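Local coordinates for protein phosphatase YwpJ (PDB 1NRW) that removes phosphate from phosphorylated five- and six-carbon sugars and nucleoside monophosphates in vitro, as a magnesium-dependent phosphatase of the haloacid dehalogenase superfamily, at residues A[125-133]-A[202-210]; A[15-26]-A[274-282]. All coordinates share one frame; numbering follows the deposited sequence.

Contact 1. Residues A[125-133]-A[202-210]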
ATOM      1  N   GLU A 125      11.406  -3.659   4.963  0.50 14.17           N
ATOM      2  CA  GLU A 125      10.213  -3.826   5.780  0.50 14.07           C
ATOM      3  C   GLU A 125      10.306  -3.079   7.102  0.50 14.78           C
ATOM      4  O   GLU A 125       9.349  -2.428   7.523  0.50 14.50           O
ATOM      5  CB  GLU A 125       9.959  -5.309   6.015  0.50 15.27           C
ATOM      6  CG  GLU A 125       9.605  -6.039   4.737  0.50 16.28           C
ATOM      7  CD  GLU A 125       8.358  -5.477   4.067  0.50 16.78           C
ATOM      8  OE1 GLU A 125       8.448  -4.995   2.913  0.50 11.93           O
ATOM      9  OE2 GLU A 125       7.283  -5.523   4.701  0.50 20.37           O
ATOM     10  N   LEU A 126      11.457  -3.168   7.761  1.00 14.77           N
ATOM     11  CA  LEU A 126      11.644  -2.464   9.022  1.00 15.80           C
ATOM     12  C   LEU A 126      11.416  -0.965   8.819  1.00 14.67           C
ATOM     13  O   LEU A 126      10.880  -0.289   9.694  1.00 14.59           O
ATOM     14  CB  LEU A 126      13.056  -2.711   9.562  1.00 18.43           C
ATOM     15  CG  LEU A 126      13.306  -2.340  11.026  1.00 24.00           C
ATOM     16  CD1 LEU A 126      12.365  -3.129  11.935  1.00 24.20           C
ATOM     17  CD2 LEU A 126      14.758  -2.646  11.375  1.00 24.36           C
ATOM     18  N   ASP A 127      11.822  -0.446   7.663  1.00 14.74           N
ATOM     19  CA  ASP A 127      11.628   0.974   7.378  1.00 14.97           C
ATOM     20  C   ASP A 127      10.126   1.290   7.335  1.00 15.11           C
ATOM     21  O   ASP A 127       9.697   2.359   7.769  1.00 14.28           O
ATOM     22  CB  ASP A 127      12.296   1.346   6.047  1.00 15.33           C
ATOM     23  CG  ASP A 127      12.129   2.822   5.694  1.00 19.71           C
ATOM     24  OD1 ASP A 127      12.424   3.686   6.550  1.00 18.81           O
ATOM     25  OD2 ASP A 127      11.712   3.120   4.556  1.00 15.98           O
ATOM     26  N   ARG A 128       9.330   0.358   6.810  1.00 15.81           N
ATOM     27  CA  ARG A 128       7.879   0.553   6.755  1.00 16.68           C
ATOM     28  C   ARG A 128       7.333   0.664   8.181  1.00 17.81           C
ATOM     29  O   ARG A 128       6.577   1.587   8.493  1.00 18.28           O
ATOM     30  CB  ARG A 128       7.186  -0.629   6.073  1.00 17.69           C
ATOM     31  CG  ARG A 128       7.410  -0.792   4.577  1.00 18.90           C
ATOM     32  CD  ARG A 128       6.715  -2.090   4.160  1.00 18.75           C
ATOM     33  NE  ARG A 128       6.810  -2.435   2.742  1.00 17.65           N
ATOM     34  CZ  ARG A 128       6.023  -1.942   1.788  1.00 19.88           C
ATOM     35  NH1 ARG A 128       5.078  -1.060   2.084  1.00 18.53           N
ATOM     36  NH2 ARG A 128       6.150  -2.374   0.540  1.00 15.28           N
ATOM     37  N   PHE A 129       7.709  -0.293   9.030  1.00 16.19           N
ATOM     38  CA  PHE A 129       7.273  -0.335  10.427  1.00 18.22           C
ATOM     39  C   PHE A 129       7.656   0.944  11.167  1.00 17.20           C
ATOM     40  O   PHE A 129       6.820   1.584  11.796  1.00 16.55           O
ATOM     41  CB  PHE A 129       7.920  -1.512  11.178  1.00 18.04           C
ATOM     42  CG  PHE A 129       7.183  -2.823  11.061  1.00 20.20           C
ATOM     43  CD1 PHE A 129       7.348  -3.643   9.945  1.00 20.47           C
ATOM     44  CD2 PHE A 129       6.365  -3.266  12.105  1.00 20.27           C
ATOM     45  CE1 PHE A 129       6.720  -4.885   9.868  1.00 20.39           C
ATOM     46  CE2 PHE A 129       5.726  -4.512  12.043  1.00 20.81           C
ATOM     47  CZ  PHE A 129       5.906  -5.324  10.923  1.00 21.51           C
ATOM     48  N   ARG A 130       8.936   1.301  11.101  1.00 17.60           N
ATOM     49  CA  ARG A 130       9.434   2.487  11.791  1.00 17.76           C
ATOM     50  C   ARG A 130       8.836   3.800  11.304  1.00 17.08           C
ATOM     51  O   ARG A 130       8.641   4.726  12.089  1.00 16.96           O
ATOM     52  CB  ARG A 130      10.962   2.553  11.685  1.00 19.52           C
ATOM     53  CG  ARG A 130      11.662   1.355  12.307  1.00 27.49           C
ATOM     54  CD  ARG A 130      13.175   1.453  12.179  1.00 32.84           C
ATOM     55  NE  ARG A 130      13.715   2.574  12.939  1.00 38.06           N
ATOM     56  CZ  ARG A 130      15.011   2.852  13.036  1.00 41.26           C
ATOM     57  NH1 ARG A 130      15.904   2.091  12.418  1.00 42.08           N
ATOM     58  NH2 ARG A 130      15.414   3.889  13.760  1.00 43.31           N
ATOM     59  N   SER A 131       8.552   3.890  10.012  1.00 15.39           N
ATOM     60  CA  SER A 131       7.987   5.116   9.466  1.00 14.87           C
ATOM     61  C   SER A 131       6.553   5.314   9.934  1.00 14.63           C
ATOM     62  O   SER A 131       6.128   6.440  10.194  1.00 15.53           O
ATOM     63  CB  SER A 131       8.038   5.087   7.935  1.00 14.78           C
ATOM     64  OG  SER A 131       9.384   5.064   7.489  1.00 16.69           O
ATOM     65  N   ALA A 132       5.818   4.212  10.047  1.00 15.65           N
ATOM     66  CA  ALA A 132       4.424   4.255  10.477  1.00 16.38           C
ATOM     67  C   ALA A 132       4.314   4.556  11.966  1.00 16.59           C
ATOM     68  O   ALA A 132       3.429   5.298  12.393  1.00 14.11           O
ATOM     69  CB  ALA A 132       3.742   2.931  10.170  1.00 16.81           C
ATOM     70  N   ASN A 133       5.227   3.984  12.747  1.00 15.73           N
ATOM     71  CA  ASN A 133       5.227   4.163  14.195  1.00 15.88           C
ATOM     72  C   ASN A 133       6.619   4.507  14.718  1.00 18.08           C
ATOM     73  O   ASN A 133       7.287   3.677  15.339  1.00 16.46           O
ATOM     74  CB  ASN A 133       4.717   2.892  14.884  1.00 16.64           C
ATOM     75  CG  ASN A 133       3.246   2.624  14.603  1.00 15.67           C
ATOM     76  OD1 ASN A 133       2.901   1.834  13.728  1.00 15.73           O
ATOM     77  ND2 ASN A 133       2.371   3.294  15.352  1.00 17.11           N
ATOM     78  N   SER A 202       5.304   7.455  -1.958  1.00 17.04           N
ATOM     79  CA  SER A 202       6.198   6.843  -0.982  1.00 16.72           C
ATOM     80  C   SER A 202       5.333   6.238   0.114  1.00 16.67           C
ATOM     81  O   SER A 202       4.278   6.789   0.451  1.00 18.69           O
ATOM     82  CB  SER A 202       7.146   7.887  -0.379  1.00 18.32           C
ATOM     83  OG  SER A 202       7.887   7.338   0.702  1.00 17.53           O
ATOM     84  N   SER A 203       5.763   5.100   0.659  1.00 15.40           N
ATOM     85  CA  SER A 203       5.020   4.438   1.728  1.00 16.33           C
ATOM     86  C   SER A 203       5.876   4.313   2.990  1.00 16.14           C
ATOM     87  O   SER A 203       5.445   3.721   3.981  1.00 15.93           O
ATOM     88  CB  SER A 203       4.567   3.043   1.288  1.00 15.69           C
ATOM     89  OG  SER A 203       5.678   2.201   1.018  1.00 15.48           O
ATOM     90  N   ALA A 204       7.085   4.861   2.934  1.00 16.14           N
ATOM     91  CA  ALA A 204       8.019   4.826   4.061  1.00 16.87           C
ATOM     92  C   ALA A 204       9.151   5.826   3.822  1.00 17.19           C
ATOM     93  O   ALA A 204       9.455   6.173   2.681  1.00 16.80           O
ATOM     94  CB  ALA A 204       8.579   3.414   4.241  1.00 16.71           C
ATOM     95  N   GLU A 205       9.776   6.275   4.907  1.00 17.64           N
ATOM     96  CA  GLU A 205      10.849   7.264   4.842  1.00 19.04           C
ATOM     97  C   GLU A 205      11.987   6.996   3.860  1.00 18.34           C
ATOM     98  O   GLU A 205      12.557   7.935   3.300  1.00 17.67           O
ATOM     99  CB  GLU A 205      11.429   7.483   6.243  1.00 22.46           C
ATOM    100  CG  GLU A 205      10.519   8.290   7.165  1.00 29.05           C
ATOM    101  CD  GLU A 205      10.985   8.271   8.612  1.00 35.03           C
ATOM    102  OE1 GLU A 205      12.212   8.347   8.846  1.00 38.30           O
ATOM    103  OE2 GLU A 205      10.123   8.190   9.514  1.00 37.64           O
ATOM    104  N   HIS A 206      12.324   5.732   3.637  1.00 17.31           N
ATOM    105  CA  HIS A 206      13.412   5.432   2.718  1.00 16.37           C
ATOM    106  C   HIS A 206      13.019   4.744   1.416  1.00 15.65           C
ATOM    107  O   HIS A 206      13.835   4.061   0.793  1.00 14.67           O
ATOM    108  CB  HIS A 206      14.498   4.634   3.439  1.00 18.09           C
ATOM    109  CG  HIS A 206      15.096   5.364   4.601  1.00 19.25           C
ATOM    110  ND1 HIS A 206      14.484   5.428   5.834  1.00 21.39           N
ATOM    111  CD2 HIS A 206      16.223   6.111   4.699  1.00 22.83           C
ATOM    112  CE1 HIS A 206      15.205   6.185   6.642  1.00 24.26           C
ATOM    113  NE2 HIS A 206      16.265   6.613   5.979  1.00 23.43           N
ATOM    114  N   ASN A 207      11.772   4.919   0.998  1.00 14.24           N
ATOM    115  CA  ASN A 207      11.353   4.332  -0.265  1.00 15.02           C
ATOM    116  C   ASN A 207      10.497   5.285  -1.075  1.00 15.79           C
ATOM    117  O   ASN A 207      10.120   6.371  -0.615  1.00 14.04           O
ATOM    118  CB  ASN A 207      10.595   2.994  -0.060  1.00 13.97           C
ATOM    119  CG  ASN A 207       9.121   3.174   0.341  1.00 14.65           C
ATOM    120  OD1 ASN A 207       8.426   4.071  -0.135  1.00 16.39           O
ATOM    121  ND2 ASN A 207       8.637   2.283   1.200  1.00 15.19           N
ATOM    122  N   PHE A 208      10.265   4.882  -2.317  1.00 15.42           N
ATOM    123  CA  PHE A 208       9.385   5.583  -3.232  1.00 16.17           C
ATOM    124  C   PHE A 208       8.806   4.464  -4.080  1.00 16.44           C
ATOM    125  O   PHE A 208       9.427   3.408  -4.231  1.00 17.02           O
ATOM    126  CB  PHE A 208      10.117   6.646  -4.076  1.00 16.30           C
ATOM    127  CG  PHE A 208      11.339   6.152  -4.803  1.00 18.01           C
ATOM    128  CD1 PHE A 208      11.237   5.605  -6.080  1.00 18.47           C
ATOM    129  CD2 PHE A 208      12.601   6.302  -4.237  1.00 19.65           C
ATOM    130  CE1 PHE A 208      12.381   5.218  -6.784  1.00 21.32           C
ATOM    131  CE2 PHE A 208      13.751   5.921  -4.931  1.00 21.05           C
ATOM    132  CZ  PHE A 208      13.640   5.380  -6.206  1.00 19.94           C
ATOM    133  N   GLU A 209       7.591   4.665  -4.576  1.00 15.83           N
ATOM    134  CA  GLU A 209       6.935   3.654  -5.391  1.00 14.99           C
ATOM    135  C   GLU A 209       6.494   4.267  -6.707  1.00 15.45           C
ATOM    136  O   GLU A 209       6.068   5.421  -6.755  1.00 15.99           O
ATOM    137  CB  GLU A 209       5.715   3.080  -4.655  1.00 15.21           C
ATOM    138  CG  GLU A 209       6.053   2.295  -3.379  1.00 16.70           C
ATOM    139  CD  GLU A 209       4.813   1.799  -2.645  1.00 21.59           C
ATOM    140  OE1 GLU A 209       3.740   1.669  -3.282  1.00 22.32           O
ATOM    141  OE2 GLU A 209       4.911   1.521  -1.428  1.00 23.15           O
ATOM    142  N   LEU A 210       6.600   3.481  -7.770  1.00 14.02           N
ATOM    143  CA  LEU A 210       6.215   3.927  -9.097  1.00 14.61           C
ATOM    144  C   LEU A 210       5.209   2.973  -9.725  1.00 14.50           C
ATOM    145  O   LEU A 210       5.454   1.770  -9.822  1.00 15.73           O
ATOM    146  CB  LEU A 210       7.453   4.019  -9.995  1.00 15.53           C
ATOM    147  CG  LEU A 210       8.472   5.102  -9.634  1.00 17.55           C
ATOM    148  CD1 LEU A 210       9.792   4.823 -10.343  1.00 19.34           C
ATOM    149  CD2 LEU A 210       7.928   6.469 -10.022  1.00 18.20           C
TER
HETATM  150  O   HOH W   1      10.644   0.942   2.908  1.00 14.37           O
HETATM  151  O   HOH W   2       4.358   0.900   4.251  1.00 15.89           O
HETATM  152  O   HOH W   3       4.805  -1.517  -1.840  1.00 19.42           O
HETATM  153  O   HOH W   4       3.239  -0.022   0.259  1.00 22.37           O
HETATM  154  O   HOH W   5      10.475   6.919  11.858  1.00 55.66           O
HETATM  155  O   HOH W   6       7.455   8.738   9.349  1.00 39.67           O
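D127 reaches from its helix into the type I turn A204 to N207 and holds H206 twice, once by the ring and once by the backbone. With chi1 at -180° the side chain swings away from its own N and out to the turn. There OD1 accepts from H206 ND1 at 2.8 Å, a His-carboxylate hydrogen bond: the oxygen sits at the ring edge, close to the ring plane, while the nitrogen comes from well above the carboxylate, the two planes standing 69° apart. OD2 takes H206 N on its syn side, also at 2.8 Å. An aspartate suits the place because its two oxygens serve both donors of one residue. One turn further along the helix, S131 OG accepts a nearly straight bond from E205 N (2.9 Å, 166°) and passes its own proton back to D127 O. Between these two polar grips lies the methyl of A204, whose CB is 3.2 Å from D127 OD2; a small side chain lets the turn come this close. R128 works through water. Its extended chain brings NH1 near the S203 and E209 side chains without a direct bond, and water 2 joins NH1 to S203 O. NH1 also makes a long, weak ion pair with a bound phosphate ion. The contact thus sets helix 118-132 on the turn leading into strand 207-212 of the six-stranded sheet, probably the cap domain of this Cof-type phosphatase, with D127 and R128 also touching strand 172-178 and helix 138-150 packing on F129.

Contact 2. Residues A[15-26]-A[274-282]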
ATOM      1  N   LEU A  15      -4.847   0.037   9.358  1.00 10.98           N
ATOM      2  CA  LEU A  15      -5.610  -1.110   9.850  1.00 11.54           C
ATOM      3  C   LEU A  15      -4.704  -1.961  10.740  1.00 12.62           C
ATOM      4  O   LEU A  15      -5.137  -2.498  11.765  1.00 13.63           O
ATOM      5  CB  LEU A  15      -6.125  -1.972   8.691  1.00 12.26           C
ATOM      6  CG  LEU A  15      -6.949  -3.199   9.108  1.00 11.52           C
ATOM      7  CD1 LEU A  15      -8.246  -2.738   9.775  1.00 12.98           C
ATOM      8  CD2 LEU A  15      -7.255  -4.061   7.884  1.00 13.25           C
ATOM      9  N   LEU A  16      -3.443  -2.091  10.342  1.00 11.38           N
ATOM     10  CA  LEU A  16      -2.497  -2.884  11.121  1.00 13.34           C
ATOM     11  C   LEU A  16      -1.850  -2.065  12.228  1.00 13.26           C
ATOM     12  O   LEU A  16      -1.536  -0.888  12.034  1.00 12.89           O
ATOM     13  CB  LEU A  16      -1.396  -3.432  10.212  1.00 13.85           C
ATOM     14  CG  LEU A  16      -1.875  -4.325   9.060  1.00 13.98           C
ATOM     15  CD1 LEU A  16      -0.688  -4.720   8.201  1.00 14.30           C
ATOM     16  CD2 LEU A  16      -2.571  -5.566   9.604  1.00 16.54           C
ATOM     17  N   ASN A  17      -1.654  -2.684  13.390  1.00 12.35           N
ATOM     18  CA  ASN A  17      -0.985  -1.989  14.476  1.00 12.55           C
ATOM     19  C   ASN A  17       0.521  -2.145  14.269  1.00 13.04           C
ATOM     20  O   ASN A  17       0.957  -2.671  13.236  1.00 13.11           O
ATOM     21  CB  ASN A  17      -1.422  -2.527  15.851  1.00 14.42           C
ATOM     22  CG  ASN A  17      -1.059  -3.984  16.079  1.00 12.19           C
ATOM     23  OD1 ASN A  17      -0.265  -4.582  15.351  1.00 12.48           O
ATOM     24  ND2 ASN A  17      -1.632  -4.561  17.135  1.00 14.92           N
ATOM     25  N   SER A  18       1.314  -1.703  15.240  1.00 12.79           N
ATOM     26  CA  SER A  18       2.768  -1.762  15.123  1.00 14.17           C
ATOM     27  C   SER A  18       3.360  -3.172  15.149  1.00 14.74           C
ATOM     28  O   SER A  18       4.564  -3.354  14.943  1.00 15.30           O
ATOM     29  CB  SER A  18       3.417  -0.879  16.197  1.00 13.96           C
ATOM     30  OG  SER A  18       3.053  -1.294  17.501  1.00 17.16           O
ATOM     31  N   LYS A  19       2.519  -4.168  15.406  1.00 15.02           N
ATOM     32  CA  LYS A  19       2.959  -5.560  15.405  1.00 18.10           C
ATOM     33  C   LYS A  19       2.353  -6.265  14.197  1.00 19.14           C
ATOM     34  O   LYS A  19       2.398  -7.492  14.080  1.00 20.66           O
ATOM     35  CB  LYS A  19       2.544  -6.253  16.704  1.00 17.92           C
ATOM     36  CG  LYS A  19       3.409  -5.831  17.880  1.00 21.70           C
ATOM     37  CD  LYS A  19       3.108  -6.620  19.147  1.00 24.39           C
ATOM     38  CE  LYS A  19       1.806  -6.191  19.791  1.00 25.70           C
ATOM     39  NZ  LYS A  19       1.663  -6.787  21.156  1.00 28.14           N
ATOM     40  N   HIS A  20       1.798  -5.454  13.300  0.50 19.08           N
ATOM     41  CA  HIS A  20       1.137  -5.909  12.081  0.50 19.04           C
ATOM     42  C   HIS A  20       0.015  -6.909  12.303  0.50 18.85           C
ATOM     43  O   HIS A  20      -0.170  -7.856  11.535  0.50 17.99           O
ATOM     44  CB  HIS A  20       2.151  -6.453  11.068  0.50 21.14           C
ATOM     45  CG  HIS A  20       2.749  -5.391  10.199  0.50 21.55           C
ATOM     46  ND1 HIS A  20       3.424  -5.674   9.032  0.50 21.58           N
ATOM     47  CD2 HIS A  20       2.773  -4.042  10.329  0.50 21.52           C
ATOM     48  CE1 HIS A  20       3.837  -4.547   8.479  0.50 23.35           C
ATOM     49  NE2 HIS A  20       3.455  -3.541   9.247  0.50 21.51           N
ATOM     50  N   GLN A  21      -0.745  -6.674  13.363  1.00 17.43           N
ATOM     51  CA  GLN A  21      -1.886  -7.505  13.690  1.00 15.80           C
ATOM     52  C   GLN A  21      -3.118  -6.666  13.386  1.00 14.99           C
ATOM     53  O   GLN A  21      -3.034  -5.436  13.293  1.00 13.88           O
ATOM     54  CB  GLN A  21      -1.912  -7.827  15.187  1.00 16.86           C
ATOM     55  CG  GLN A  21      -0.621  -8.371  15.757  1.00 15.74           C
ATOM     56  CD  GLN A  21      -0.618  -8.342  17.274  1.00 15.37           C
ATOM     57  OE1 GLN A  21      -1.111  -7.394  17.887  1.00 16.20           O
ATOM     58  NE2 GLN A  21      -0.043  -9.371  17.889  1.00 17.91           N
ATOM     59  N   VAL A  22      -4.249  -7.335  13.207  1.00 14.90           N
ATOM     60  CA  VAL A  22      -5.517  -6.650  13.041  1.00 13.08           C
ATOM     61  C   VAL A  22      -6.105  -6.894  14.429  1.00 13.38           C
ATOM     62  O   VAL A  22      -6.376  -8.040  14.801  1.00 13.65           O
ATOM     63  CB  VAL A  22      -6.421  -7.306  11.985  1.00 14.95           C
ATOM     64  CG1 VAL A  22      -7.784  -6.621  11.994  1.00 13.09           C
ATOM     65  CG2 VAL A  22      -5.778  -7.200  10.603  1.00 14.11           C
ATOM     66  N   SER A  23      -6.268  -5.832  15.210  1.00 13.52           N
ATOM     67  CA  SER A  23      -6.786  -5.973  16.568  1.00 13.70           C
ATOM     68  C   SER A  23      -8.208  -6.508  16.598  1.00 14.09           C
ATOM     69  O   SER A  23      -8.933  -6.432  15.605  1.00 14.45           O
ATOM     70  CB  SER A  23      -6.747  -4.629  17.294  1.00 14.16           C
ATOM     71  OG  SER A  23      -7.674  -3.717  16.730  1.00 13.77           O
ATOM     72  N   LEU A  24      -8.612  -7.053  17.740  1.00 13.73           N
ATOM     73  CA  LEU A  24      -9.969  -7.556  17.860  1.00 14.83           C
ATOM     74  C   LEU A  24     -10.935  -6.403  17.605  1.00 14.65           C
ATOM     75  O   LEU A  24     -11.959  -6.576  16.943  1.00 14.13           O
ATOM     76  CB  LEU A  24     -10.215  -8.140  19.258  1.00 16.05           C
ATOM     77  CG  LEU A  24      -9.362  -9.330  19.705  1.00 18.24           C
ATOM     78  CD1 LEU A  24      -9.903  -9.855  21.027  1.00 17.37           C
ATOM     79  CD2 LEU A  24      -9.399 -10.431  18.656  1.00 17.63           C
ATOM     80  N   GLU A  25     -10.594  -5.222  18.122  1.00 14.58           N
ATOM     81  CA  GLU A  25     -11.439  -4.043  17.950  1.00 15.28           C
ATOM     82  C   GLU A  25     -11.605  -3.668  16.483  1.00 14.65           C
ATOM     83  O   GLU A  25     -12.716  -3.363  16.030  1.00 13.90           O
ATOM     84  CB  GLU A  25     -10.866  -2.841  18.715  1.00 16.47           C
ATOM     85  CG  GLU A  25     -11.039  -2.919  20.223  1.00 19.83           C
ATOM     86  CD  GLU A  25      -9.916  -3.653  20.931  1.00 22.59           C
ATOM     87  OE1 GLU A  25      -9.143  -4.385  20.270  1.00 21.22           O
ATOM     88  OE2 GLU A  25      -9.812  -3.500  22.168  1.00 25.83           O
ATOM     89  N   ASN A  26     -10.501  -3.679  15.741  1.00 14.30           N
ATOM     90  CA  ASN A  26     -10.567  -3.348  14.324  1.00 14.47           C
ATOM     91  C   ASN A  26     -11.310  -4.412  13.530  1.00 14.71           C
ATOM     92  O   ASN A  26     -12.074  -4.086  12.617  1.00 15.59           O
ATOM     93  CB  ASN A  26      -9.164  -3.143  13.746  1.00 12.84           C
ATOM     94  CG  ASN A  26      -8.620  -1.744  14.013  1.00 15.13           C
ATOM     95  OD1 ASN A  26      -9.277  -0.913  14.646  1.00 13.93           O
ATOM     96  ND2 ASN A  26      -7.417  -1.481  13.525  1.00 11.77           N
ATOM     97  N   THR A 274      -4.307   6.633  17.051  1.00 13.76           N
ATOM     98  CA  THR A 274      -3.200   5.963  16.363  1.00 13.55           C
ATOM     99  C   THR A 274      -3.626   4.553  15.968  1.00 13.18           C
ATOM    100  O   THR A 274      -4.625   4.029  16.473  1.00 13.21           O
ATOM    101  CB  THR A 274      -1.949   5.830  17.258  1.00 15.00           C
ATOM    102  OG1 THR A 274      -2.245   4.973  18.369  1.00 14.44           O
ATOM    103  CG2 THR A 274      -1.502   7.186  17.764  1.00 14.61           C
ATOM    104  N   ASN A 275      -2.863   3.926  15.077  1.00 12.29           N
ATOM    105  CA  ASN A 275      -3.207   2.573  14.667  1.00 13.12           C
ATOM    106  C   ASN A 275      -3.227   1.641  15.871  1.00 12.64           C
ATOM    107  O   ASN A 275      -4.107   0.787  15.980  1.00 14.59           O
ATOM    108  CB  ASN A 275      -2.241   2.059  13.584  1.00 12.38           C
ATOM    109  CG  ASN A 275      -0.775   2.108  14.001  1.00 13.70           C
ATOM    110  OD1 ASN A 275      -0.370   2.914  14.838  1.00 13.32           O
ATOM    111  ND2 ASN A 275       0.036   1.250  13.385  1.00 13.06           N
ATOM    112  N   ASP A 276      -2.269   1.812  16.778  1.00 13.83           N
ATOM    113  CA  ASP A 276      -2.193   0.967  17.970  1.00 16.74           C
ATOM    114  C   ASP A 276      -3.376   1.141  18.920  1.00 16.86           C
ATOM    115  O   ASP A 276      -3.732   0.218  19.658  1.00 17.21           O
ATOM    116  CB  ASP A 276      -0.881   1.225  18.714  1.00 18.30           C
ATOM    117  CG  ASP A 276       0.316   0.623  18.001  1.00 20.57           C
ATOM    118  OD1 ASP A 276       0.113  -0.099  17.003  1.00 20.61           O
ATOM    119  OD2 ASP A 276       1.459   0.864  18.439  1.00 22.57           O
ATOM    120  N   GLU A 277      -3.979   2.326  18.908  0.50 16.55           N
ATOM    121  CA  GLU A 277      -5.129   2.602  19.763  0.50 16.37           C
ATOM    122  C   GLU A 277      -6.438   2.314  19.031  0.50 15.25           C
ATOM    123  O   GLU A 277      -7.496   2.809  19.413  0.50 15.56           O
ATOM    124  CB  GLU A 277      -5.102   4.062  20.235  0.50 18.17           C
ATOM    125  CG  GLU A 277      -3.968   4.371  21.197  0.50 21.28           C
ATOM    126  CD  GLU A 277      -4.119   3.656  22.529  0.50 24.04           C
ATOM    127  OE1 GLU A 277      -3.123   3.563  23.275  0.50 28.17           O
ATOM    128  OE2 GLU A 277      -5.234   3.192  22.836  0.50 25.89           O
ATOM    129  N   HIS A 278      -6.353   1.510  17.974  1.00 15.34           N
ATOM    130  CA  HIS A 278      -7.521   1.135  17.181  1.00 13.85           C
ATOM    131  C   HIS A 278      -8.211   2.307  16.496  1.00 13.73           C
ATOM    132  O   HIS A 278      -9.443   2.412  16.513  1.00 14.02           O
ATOM    133  CB  HIS A 278      -8.515   0.374  18.066  1.00 14.87           C
ATOM    134  CG  HIS A 278      -7.859  -0.629  18.962  1.00 16.77           C
ATOM    135  ND1 HIS A 278      -7.914  -0.551  20.338  1.00 21.33           N
ATOM    136  CD2 HIS A 278      -7.069  -1.689  18.678  1.00 16.43           C
ATOM    137  CE1 HIS A 278      -7.181  -1.518  20.861  1.00 17.81           C
ATOM    138  NE2 HIS A 278      -6.657  -2.223  19.876  1.00 22.43           N
ATOM    139  N   GLY A 279      -7.411   3.167  15.872  1.00 13.22           N
ATOM    140  CA  GLY A 279      -7.950   4.325  15.176  1.00 14.13           C
ATOM    141  C   GLY A 279      -9.006   3.986  14.138  1.00 13.24           C
ATOM    142  O   GLY A 279      -9.981   4.719  13.969  1.00 13.92           O
ATOM    143  N   VAL A 280      -8.828   2.881  13.425  1.00 12.56           N
ATOM    144  CA  VAL A 280      -9.814   2.506  12.421  1.00 13.68           C
ATOM    145  C   VAL A 280     -11.165   2.233  13.086  1.00 14.46           C
ATOM    146  O   VAL A 280     -12.203   2.696  12.603  1.00 14.70           O
ATOM    147  CB  VAL A 280      -9.344   1.276  11.606  1.00 12.30           C
ATOM    148  CG1 VAL A 280     -10.456   0.801  10.694  1.00 12.78           C
ATOM    149  CG2 VAL A 280      -8.116   1.660  10.769  1.00 13.34           C
ATOM    150  N   ALA A 281     -11.159   1.498  14.195  1.00 13.54           N
ATOM    151  CA  ALA A 281     -12.405   1.220  14.906  1.00 14.43           C
ATOM    152  C   ALA A 281     -13.009   2.534  15.430  1.00 14.27           C
ATOM    153  O   ALA A 281     -14.220   2.758  15.322  1.00 15.00           O
ATOM    154  CB  ALA A 281     -12.153   0.258  16.063  1.00 13.80           C
ATOM    155  N   HIS A 282     -12.166   3.404  15.987  1.00 14.44           N
ATOM    156  CA  HIS A 282     -12.643   4.687  16.508  1.00 14.86           C
ATOM    157  C   HIS A 282     -13.326   5.488  15.406  1.00 17.12           C
ATOM    158  O   HIS A 282     -14.380   6.084  15.624  1.00 17.25           O
ATOM    159  CB  HIS A 282     -11.489   5.505  17.109  1.00 15.15           C
ATOM    160  CG  HIS A 282     -11.874   6.908  17.473  1.00 16.53           C
ATOM    161  ND1 HIS A 282     -11.784   7.958  16.586  1.00 16.49           N
ATOM    162  CD2 HIS A 282     -12.395   7.424  18.613  1.00 16.98           C
ATOM    163  CE1 HIS A 282     -12.232   9.061  17.162  1.00 16.10           C
ATOM    164  NE2 HIS A 282     -12.609   8.764  18.393  1.00 17.17           N
TER
HETATM  165  O   HOH W   7      -3.094  -2.836  19.001  1.00 27.43           O
HETATM  166  O   HOH W   8      -6.115   1.124  13.767  1.00 13.68           O
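Two helix starts and the loops before them meet here in the Rossmann-like core domain of the HAD fold, where the chain leaving helix 11-15 packs against its C-terminal segment. The carboxylate of D276 holds the type I turn from N17 to H20 at S18, the residue after N17. OD1 accepts from S18 N through its syn lone pair at 2.7 Å, and OD2 receives the hydroxyl of S18, OG to OD2 2.8 Å, so both oxygens grip one residue. A lysine in place of D276 would probably leave S18 N and S18 OG without their acceptors and let the turn drift from this loop. Within the turn, N17 OD1 takes K19 N and Q21 N from opposite faces of its plane; the first bond closes an Asx turn, a role that suits asparagine. N275 lies beside D276 and gives ND2 to L16 O (3.0 Å) on a carbonyl lone pair, while its OD1 probably has N133 as partner. At the other end, H278 occupies the N-cap position of helix 279-286, its left-handed backbone conformation turning the chain from the loop into the helix. E25 covers one face of its ring: CB makes a CH-pi contact 4.0 Å from the centroid, and the chain, bent at chi2 (88°), folds the carboxylate back nearly flat over the ring, 17° between planes. Apolar contact comes from V280, whose CG2 packs on L15 CA, and the small A281 lets the helices approach closely. N26 bridges both segments: its ND2 donates to L15 O, and its OD1 accepts A281 N at 3.1 Å, the donor lying 39° above the carbonyl plane.

In the fold
Contact 1 belongs to the part of the molecule built on the six-stranded sheet, contact 2 to the part built on the eight-stranded sheet that carries D10, probably the nucleophile. Their centres are 18 Å apart, yet they touch: N133 ND2 probably donates to N275 OD1 at 2.8 Å, and, in one of the two modelled conformers of H20, its ring stacks with that of F129. The metal site, occupied here by calcium bound to D10, D12, D240 and S241, lies near both, with the side chains of S203 about 6 Å and N275 about 8 Å from the ion. Contact 1 also borders the phosphate pocket: the S203 side chain is about 4 Å from that of N243, which binds phosphate.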